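Local coordinates for S-M checkpoint control protein RAD4 (Schizosaccharomyces pombe, PDB 4BU0) that couples S phase to mitosis as an essential DNA replication and checkpoint factor, binding a Crb2 phosphopeptide through its first two BRCT domains, at residues A[13-18]-A[54-59]; A[47-52]-A[67-72]. One frame throughout, in Å; residues are numbered along the deposited sequence.

In the fold
Both interactions belong to the first BRCT domain and meet on its parallel sheet, their centres about 7 Å apart. Strand 46-49 joins them: on one edge it pairs with strand 11-15 of interaction 1, and on the other it forms interaction 2 with strand 68-70. Probable hydrogen bonds tie the two together, Cys13 O to Ile48 N and Thr15 N to Ile48 O, both at 2.8 Å. The ring of Tyr57 packs on the turn after strand 46-49, its CD1 lying 3.3 Å from Phe52 O. Interaction 1 carries groups that hydrogen-bond the Crb2 phosphopeptide; interaction 2 lies on the side of strand 46-49 away from strand 11-15, where strand 68-70 ends the sheet.

Interaction 1: residues A[13-18]-A[54-59]; sequences CCTSID and TPKYKF
Thr15 and Thr54 meet through their hydroxyls, the side chains crossing obliquely: Thr54 OG1 donates to Thr15 OG1 at 2.8 Å. Beside them Lys56 reaches across fully extended beyond CG, and its NZ bonds to Cys14 O at 2.8 Å, almost head-on to the carbonyl. Cys13 SG lies 3.6 Å from the same Lys56 NZ. On the way the lysine's CD passes 3.8 Å from Thr15 CB. Thr15 OG1, Ser16 N and Lys56 NZ all bond to a modified side chain of the bound Crb2 phosphopeptide, as in a BRCT phosphate-binding pocket, and Ser38 O is a further partner of NZ. Thr54 stands in the second shell. The same OG1 that donates to Thr15 lies between its backbone N and carbonyl carbon (chi1 78°) and N-caps helix 55-63, accepting from Tyr57 N at 3.0 Å. An alanine in place of Thr54 would probably leave Tyr57 N without its cap and the Thr15 hydroxyl without this donor, freer to turn from the peptide. The contact thus joins strand 11-15 to the first turn of helix 55-63, with strand 46-49 beside the former and Phe40 of strand 40-41 against both Cys13 and Lys56.

Interaction 2: residues A[47-52]-A[67-72]; sequences LIAGDF and IKIMSS
Ile48 lays its CG2 methyl against the backbone of Ser72, 3.7 Å from CA, while its CG1 branch crosses the side chain of Met70 and meets CB at 3.9 Å. These strands are the two ends of a beta-alpha-beta crossover in the BRCT fold: strand 46-49 leads into helix 55-63, and the chain returns as strand 68-70 at the edge of the four-stranded parallel sheet. The pairing is parallel, Leu47 facing Ile69 and Ile48 facing Met70, with a local crossing angle of -36°. Three backbone bonds hold it. Leu47 N donates to Lys68 O, Met70 N to Leu47 O at 2.8 Å, and Ala49 N to Met70 O at 3.0 Å. Between them the CA-H groups of Ile69 and Ile48 point at Leu47 O and Met70 O, so each of these carbonyls receives an N-H and a CA-H together.

Side chains alternate between the two faces. Ile48 and Met70 share one; on it Ile48 also packs against Ile25 of helix 19-31. With CG1 of Ile48 beside the backbone N (chi1 -64°), CG2 stands anti to N and meets Ser71 and Ser72, while CG1 meets Met70. Leu47 and Ile69 share the other face and touch the crossover helix, at Ala60 and Tyr57 respectively. There Leu47 CB rests on Ile67 CG2 at 4.0 Å, and Ala49 CB touches the CG2 methyl of Ile69 in the conformer modelled here, a less certain contact because Ile69 has a second one. Likewise in the conformer modelled, Ser71 OG caps Glu73 N ahead of helix 74-83. Where the backbones part, a single water takes over, donating to Ala49 O at 2.8 Å and accepting from Ser72 N at 2.9 Å.

Interaction 1: residues A[13-18]-A[54-59]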
ATOM      1  N   CYS A  13       1.248 -14.309   5.650  1.00  9.51           N
ATOM      2  CA  CYS A  13       1.344 -14.477   4.204  1.00  9.75           C
ATOM      3  C   CYS A  13       2.069 -13.247   3.668  1.00 11.69           C
ATOM      4  O   CYS A  13       1.931 -12.187   4.288  1.00 10.71           O
ATOM      5  CB  CYS A  13      -0.068 -14.593   3.636  1.00 11.17           C
ATOM      6  SG  CYS A  13      -0.158 -14.934   1.862  1.00 14.43           S
ATOM      7  N   CYS A  14       2.839 -13.377   2.563  1.00  9.67           N
ATOM      8  CA  CYS A  14       3.523 -12.239   1.932  1.00  9.73           C
ATOM      9  C   CYS A  14       2.931 -11.959   0.575  1.00 11.99           C
ATOM     10  O   CYS A  14       2.468 -12.884  -0.122  1.00 11.80           O
ATOM     11  CB  CYS A  14       5.025 -12.490   1.779  1.00 10.40           C
ATOM     12  SG  CYS A  14       5.925 -12.621   3.337  1.00 14.45           S
ATOM     13  N   THR A  15       3.034 -10.683   0.138  1.00  8.60           N
ATOM     14  CA  THR A  15       2.695 -10.320  -1.235  1.00  8.92           C
ATOM     15  C   THR A  15       3.740  -9.328  -1.715  1.00 12.87           C
ATOM     16  O   THR A  15       4.052  -8.359  -1.004  1.00 11.24           O
ATOM     17  CB  THR A  15       1.250  -9.836  -1.424  1.00 13.97           C
ATOM     18  OG1 THR A  15       1.018  -9.681  -2.827  1.00 13.40           O
ATOM     19  CG2 THR A  15       0.914  -8.530  -0.703  1.00 12.25           C
ATOM     20  N   SER A  16       4.317  -9.586  -2.923  1.00 12.30           N
ATOM     21  CA  SER A  16       5.347  -8.728  -3.519  0.66 11.30           C
ATOM     22  C   SER A  16       6.528  -8.476  -2.590  1.00 13.73           C
ATOM     23  O   SER A  16       7.009  -7.340  -2.438  1.00 14.07           O
ATOM     24  CB  SER A  16       4.753  -7.404  -3.988  0.66 14.45           C
ATOM     25  OG  SER A  16       4.059  -7.611  -5.203  0.66 18.78           O
ATOM     26  N   ILE A  17       7.033  -9.556  -1.973  1.00 11.42           N
ATOM     27  CA  ILE A  17       8.213  -9.535  -1.135  1.00 10.88           C
ATOM     28  C   ILE A  17       9.235 -10.388  -1.883  1.00 14.62           C
ATOM     29  O   ILE A  17       8.895 -11.505  -2.271  1.00 14.25           O
ATOM     30  CB  ILE A  17       7.950 -10.031   0.313  1.00 12.26           C
ATOM     31  CG1 ILE A  17       6.838  -9.171   1.004  1.00 12.60           C
ATOM     32  CG2 ILE A  17       9.243 -10.012   1.133  1.00 11.98           C
ATOM     33  CD1 ILE A  17       7.243  -7.696   1.321  1.00 13.65           C
ATOM     34  N   ASP A  18      10.444  -9.856  -2.091  1.00 15.27           N
ATOM     35  CA  ASP A  18      11.522 -10.563  -2.801  0.62 15.64           C
ATOM     36  C   ASP A  18      11.899 -11.859  -2.064  1.00 18.50           C
ATOM     37  O   ASP A  18      11.748 -11.942  -0.840  1.00 16.83           O
ATOM     38  CB  ASP A  18      12.744  -9.651  -2.948  0.62 17.72           C
ATOM     39  CG  ASP A  18      12.555  -8.433  -3.850  0.62 29.98           C
ATOM     40  OD1 ASP A  18      11.510  -8.352  -4.544  0.62 30.29           O
ATOM     41  OD2 ASP A  18      13.457  -7.568  -3.873  0.62 37.40           O
ATOM     42  N   THR A  54      -1.471  -6.058  -6.281  1.00 14.06           N
ATOM     43  CA  THR A  54      -1.431  -7.520  -6.355  1.00 12.72           C
ATOM     44  C   THR A  54      -2.797  -8.105  -6.034  1.00 14.53           C
ATOM     45  O   THR A  54      -3.536  -7.552  -5.215  1.00 14.13           O
ATOM     46  CB  THR A  54      -0.390  -8.155  -5.381  1.00 17.07           C
ATOM     47  OG1 THR A  54      -0.928  -8.162  -4.054  1.00 13.86           O
ATOM     48  CG2 THR A  54       0.995  -7.509  -5.440  1.00 17.99           C
ATOM     49  N   PRO A  55      -3.102  -9.314  -6.559  1.00 14.42           N
ATOM     50  CA  PRO A  55      -4.371  -9.960  -6.213  1.00 14.13           C
ATOM     51  C   PRO A  55      -4.565 -10.216  -4.700  1.00 13.62           C
ATOM     52  O   PRO A  55      -5.685 -10.065  -4.190  1.00 14.92           O
ATOM     53  CB  PRO A  55      -4.290 -11.287  -6.980  1.00 16.08           C
ATOM     54  CG  PRO A  55      -3.460 -10.981  -8.154  1.00 20.69           C
ATOM     55  CD  PRO A  55      -2.390 -10.064  -7.618  1.00 16.72           C
ATOM     56  N   LYS A  56      -3.474 -10.580  -3.971  1.00 12.41           N
ATOM     57  CA  LYS A  56      -3.595 -10.796  -2.517  1.00 11.21           C
ATOM     58  C   LYS A  56      -3.956  -9.502  -1.808  1.00 11.71           C
ATOM     59  O   LYS A  56      -4.834  -9.470  -0.953  1.00 11.81           O
ATOM     60  CB  LYS A  56      -2.285 -11.323  -1.919  1.00 11.49           C
ATOM     61  CG  LYS A  56      -1.988 -12.799  -2.221  1.00 11.98           C
ATOM     62  CD  LYS A  56      -0.632 -13.179  -1.636  1.00 11.88           C
ATOM     63  CE  LYS A  56      -0.313 -14.653  -1.876  1.00 14.01           C
ATOM     64  NZ  LYS A  56       1.099 -14.941  -1.493  1.00 12.91           N
ATOM     65  N   TYR A  57      -3.231  -8.401  -2.160  1.00 11.55           N
ATOM     66  CA  TYR A  57      -3.530  -7.137  -1.518  1.00 10.58           C
ATOM     67  C   TYR A  57      -4.948  -6.698  -1.829  1.00 11.67           C
ATOM     68  O   TYR A  57      -5.681  -6.280  -0.937  1.00 11.44           O
ATOM     69  CB  TYR A  57      -2.525  -6.069  -1.991  1.00 10.97           C
ATOM     70  CG  TYR A  57      -2.661  -4.748  -1.270  1.00  9.71           C
ATOM     71  CD1 TYR A  57      -3.690  -3.854  -1.588  1.00  9.98           C
ATOM     72  CD2 TYR A  57      -1.721  -4.350  -0.325  1.00 10.20           C
ATOM     73  CE1 TYR A  57      -3.814  -2.635  -0.928  1.00  8.25           C
ATOM     74  CE2 TYR A  57      -1.823  -3.115   0.327  1.00 10.04           C
ATOM     75  CZ  TYR A  57      -2.855  -2.246  -0.009  1.00 10.56           C
ATOM     76  OH  TYR A  57      -2.959  -1.024   0.624  1.00 10.61           O
ATOM     77  N   LYS A  58      -5.339  -6.796  -3.112  1.00 11.05           N
ATOM     78  CA  LYS A  58      -6.682  -6.366  -3.499  1.00 10.92           C
ATOM     79  C   LYS A  58      -7.769  -7.140  -2.742  1.00 13.67           C
ATOM     80  O   LYS A  58      -8.780  -6.554  -2.347  1.00 13.56           O
ATOM     81  CB  LYS A  58      -6.883  -6.523  -5.000  1.00 12.93           C
ATOM     82  CG  LYS A  58      -6.076  -5.502  -5.825  1.00 14.22           C
ATOM     83  CD  LYS A  58      -6.253  -5.782  -7.319  1.00 17.49           C
ATOM     84  CE  LYS A  58      -5.340  -4.886  -8.127  1.00 24.42           C
ATOM     85  NZ  LYS A  58      -5.506  -5.139  -9.585  1.00 37.10           N
ATOM     86  N   PHE A  59      -7.569  -8.473  -2.552  1.00 13.72           N
ATOM     87  CA  PHE A  59      -8.555  -9.278  -1.836  1.00 14.27           C
ATOM     88  C   PHE A  59      -8.684  -8.825  -0.392  1.00 15.30           C
ATOM     89  O   PHE A  59      -9.784  -8.668   0.119  1.00 16.25           O
ATOM     90  CB  PHE A  59      -8.154 -10.766  -1.873  1.00 16.96           C
ATOM     91  CG  PHE A  59      -9.294 -11.663  -1.444  1.00 19.95           C
ATOM     92  CD1 PHE A  59      -9.539 -11.909  -0.097  1.00 24.29           C
ATOM     93  CD2 PHE A  59     -10.168 -12.199  -2.384  1.00 24.18           C
ATOM     94  CE1 PHE A  59     -10.639 -12.686   0.303  1.00 24.91           C
ATOM     95  CE2 PHE A  59     -11.251 -12.988  -1.986  1.00 26.88           C
ATOM     96  CZ  PHE A  59     -11.486 -13.209  -0.645  1.00 24.96           C
TER

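Interaction 2: residues A[47-52]-A[67-72]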
ATOM      1  N   LEU A  47      -0.920  -9.939   6.532  1.00  8.78           N
ATOM      2  CA  LEU A  47      -0.393  -9.967   5.179  1.00  8.63           C
ATOM      3  C   LEU A  47       0.741  -8.958   5.118  1.00  9.59           C
ATOM      4  O   LEU A  47       0.515  -7.761   5.288  1.00  9.55           O
ATOM      5  CB  LEU A  47      -1.501  -9.639   4.144  1.00  9.14           C
ATOM      6  CG  LEU A  47      -1.077  -9.549   2.694  1.00 12.02           C
ATOM      7  CD1 LEU A  47      -0.678 -10.951   2.126  1.00 12.36           C
ATOM      8  CD2 LEU A  47      -2.236  -8.964   1.842  1.00 13.99           C
ATOM      9  N   ILE A  48       1.959  -9.458   4.879  1.00  7.95           N
ATOM     10  CA  ILE A  48       3.139  -8.598   4.780  1.00  7.26           C
ATOM     11  C   ILE A  48       3.219  -8.207   3.309  1.00  9.82           C
ATOM     12  O   ILE A  48       3.332  -9.075   2.451  1.00 10.15           O
ATOM     13  CB  ILE A  48       4.384  -9.352   5.304  1.00  9.97           C
ATOM     14  CG1 ILE A  48       4.199  -9.651   6.837  1.00 10.18           C
ATOM     15  CG2 ILE A  48       5.661  -8.502   5.032  1.00 11.76           C
ATOM     16  CD1 ILE A  48       5.241 -10.632   7.356  1.00 13.28           C
ATOM     17  N   ALA A  49       3.099  -6.908   3.014  1.00  8.53           N
ATOM     18  CA  ALA A  49       3.005  -6.468   1.620  1.00  9.01           C
ATOM     19  C   ALA A  49       4.119  -5.535   1.188  1.00 11.70           C
ATOM     20  O   ALA A  49       4.484  -4.623   1.940  1.00 11.10           O
ATOM     21  CB  ALA A  49       1.679  -5.751   1.436  1.00 10.08           C
ATOM     22  N   GLY A  50       4.591  -5.734  -0.051  1.00  9.87           N
ATOM     23  CA  GLY A  50       5.627  -4.895  -0.647  1.00 10.39           C
ATOM     24  C   GLY A  50       5.109  -4.018  -1.765  1.00 12.25           C
ATOM     25  O   GLY A  50       5.889  -3.278  -2.377  1.00 13.97           O
ATOM     26  N   ASP A  51       3.785  -4.106  -2.035  1.00  9.32           N
ATOM     27  CA  ASP A  51       3.079  -3.381  -3.098  0.58 10.07           C
ATOM     28  C   ASP A  51       1.592  -3.495  -2.863  1.00 14.15           C
ATOM     29  O   ASP A  51       1.158  -4.424  -2.177  1.00 14.28           O
ATOM     30  CB  ASP A  51       3.441  -3.978  -4.478  0.58 12.61           C
ATOM     31  CG  ASP A  51       3.126  -3.097  -5.677  0.58 18.02           C
ATOM     32  OD1 ASP A  51       2.852  -1.891  -5.477  0.58 16.04           O
ATOM     33  OD2 ASP A  51       3.251  -3.588  -6.819  0.58 22.22           O
ATOM     34  N   PHE A  52       0.804  -2.593  -3.439  1.00 11.05           N
ATOM     35  CA  PHE A  52      -0.649  -2.643  -3.351  1.00 10.62           C
ATOM     36  C   PHE A  52      -1.249  -3.275  -4.605  1.00 12.07           C
ATOM     37  O   PHE A  52      -2.410  -3.679  -4.571  1.00 12.28           O
ATOM     38  CB  PHE A  52      -1.233  -1.218  -3.172  1.00 11.52           C
ATOM     39  CG  PHE A  52      -0.932  -0.311  -4.347  1.00 11.19           C
ATOM     40  CD1 PHE A  52      -1.771  -0.274  -5.446  1.00 11.83           C
ATOM     41  CD2 PHE A  52       0.203   0.485  -4.358  1.00 12.42           C
ATOM     42  CE1 PHE A  52      -1.453   0.516  -6.567  1.00 11.69           C
ATOM     43  CE2 PHE A  52       0.509   1.284  -5.462  1.00 13.41           C
ATOM     44  CZ  PHE A  52      -0.323   1.296  -6.555  1.00 12.38           C
ATOM     45  N   ILE A  67      -7.772  -8.506   8.515  1.00 12.82           N
ATOM     46  CA  ILE A  67      -6.372  -8.883   8.234  1.00 11.23           C
ATOM     47  C   ILE A  67      -5.509  -7.634   8.289  1.00 13.99           C
ATOM     48  O   ILE A  67      -5.831  -6.647   7.629  1.00 14.38           O
ATOM     49  CB  ILE A  67      -6.266  -9.625   6.886  1.00 14.32           C
ATOM     50  CG1 ILE A  67      -6.917 -11.028   7.024  1.00 15.49           C
ATOM     51  CG2 ILE A  67      -4.782  -9.713   6.384  1.00 15.10           C
ATOM     52  CD1 ILE A  67      -6.978 -11.820   5.811  1.00 18.53           C
ATOM     53  N   LYS A  68      -4.399  -7.687   9.044  1.00 11.52           N
ATOM     54  CA  LYS A  68      -3.523  -6.530   9.159  1.00  9.76           C
ATOM     55  C   LYS A  68      -2.519  -6.532   8.035  1.00 11.72           C
ATOM     56  O   LYS A  68      -1.914  -7.570   7.771  1.00 10.42           O
ATOM     57  CB  LYS A  68      -2.753  -6.512  10.503  1.00 11.32           C
ATOM     58  CG  LYS A  68      -3.591  -6.717  11.775  1.00 18.86           C
ATOM     59  CD  LYS A  68      -4.163  -5.444  12.321  1.00 30.83           C
ATOM     60  CE  LYS A  68      -5.059  -5.764  13.494  1.00 38.65           C
ATOM     61  NZ  LYS A  68      -6.314  -4.967  13.465  1.00 54.89           N
ATOM     62  N   ILE A  69      -2.349  -5.371   7.359  1.00  7.95           N
ATOM     63  CA  ILE A  69      -1.370  -5.248   6.275  0.51  7.38           C
ATOM     64  C   ILE A  69      -0.129  -4.640   6.882  1.00  8.36           C
ATOM     65  O   ILE A  69      -0.113  -3.521   7.389  1.00  9.42           O
ATOM     66  CB  ILE A  69      -1.861  -4.505   5.023  0.51 10.25           C
ATOM     67  CG1 ILE A  69      -3.121  -5.196   4.463  0.51 10.45           C
ATOM     68  CG2 ILE A  69      -0.749  -4.474   3.956  0.51 10.34           C
ATOM     69  CD1 ILE A  69      -3.881  -4.296   3.661  0.51 13.99           C
ATOM     70  N   MET A  70       0.939  -5.462   6.870  1.00  6.75           N
ATOM     71  CA  MET A  70       2.156  -5.169   7.566  1.00  5.98           C
ATOM     72  C   MET A  70       3.324  -4.849   6.699  1.00  7.01           C
ATOM     73  O   MET A  70       3.435  -5.319   5.570  1.00  7.68           O
ATOM     74  CB  MET A  70       2.545  -6.446   8.371  1.00  6.35           C
ATOM     75  CG  MET A  70       1.444  -6.985   9.299  1.00  7.65           C
ATOM     76  SD  MET A  70       0.888  -5.733  10.494  1.00  9.62           S
ATOM     77  CE  MET A  70       2.428  -5.382  11.401  1.00  8.48           C
ATOM     78  N   SER A  71       4.236  -4.064   7.266  1.00  6.82           N
ATOM     79  CA  SER A  71       5.496  -3.742   6.617  0.60  6.59           C
ATOM     80  C   SER A  71       6.441  -4.953   6.647  1.00  9.05           C
ATOM     81  O   SER A  71       6.390  -5.789   7.575  1.00  8.24           O
ATOM     82  CB  SER A  71       6.131  -2.560   7.334  0.60 10.24           C
ATOM     83  OG  SER A  71       7.485  -2.377   6.949  0.60 13.27           O
ATOM     84  N   SER A  72       7.352  -5.027   5.681  1.00  7.79           N
ATOM     85  CA  SER A  72       8.344  -6.089   5.656  1.00  7.74           C
ATOM     86  C   SER A  72       9.257  -6.085   6.866  1.00 10.44           C
ATOM     87  O   SER A  72       9.852  -7.115   7.157  1.00 12.01           O
ATOM     88  CB  SER A  72       9.191  -5.957   4.400  1.00 12.13           C
ATOM     89  OG  SER A  72       9.874  -4.714   4.417  1.00 16.88           O
TER
HETATM   90  O   HOH W   1       6.844  -3.618   3.164  1.00 11.68           O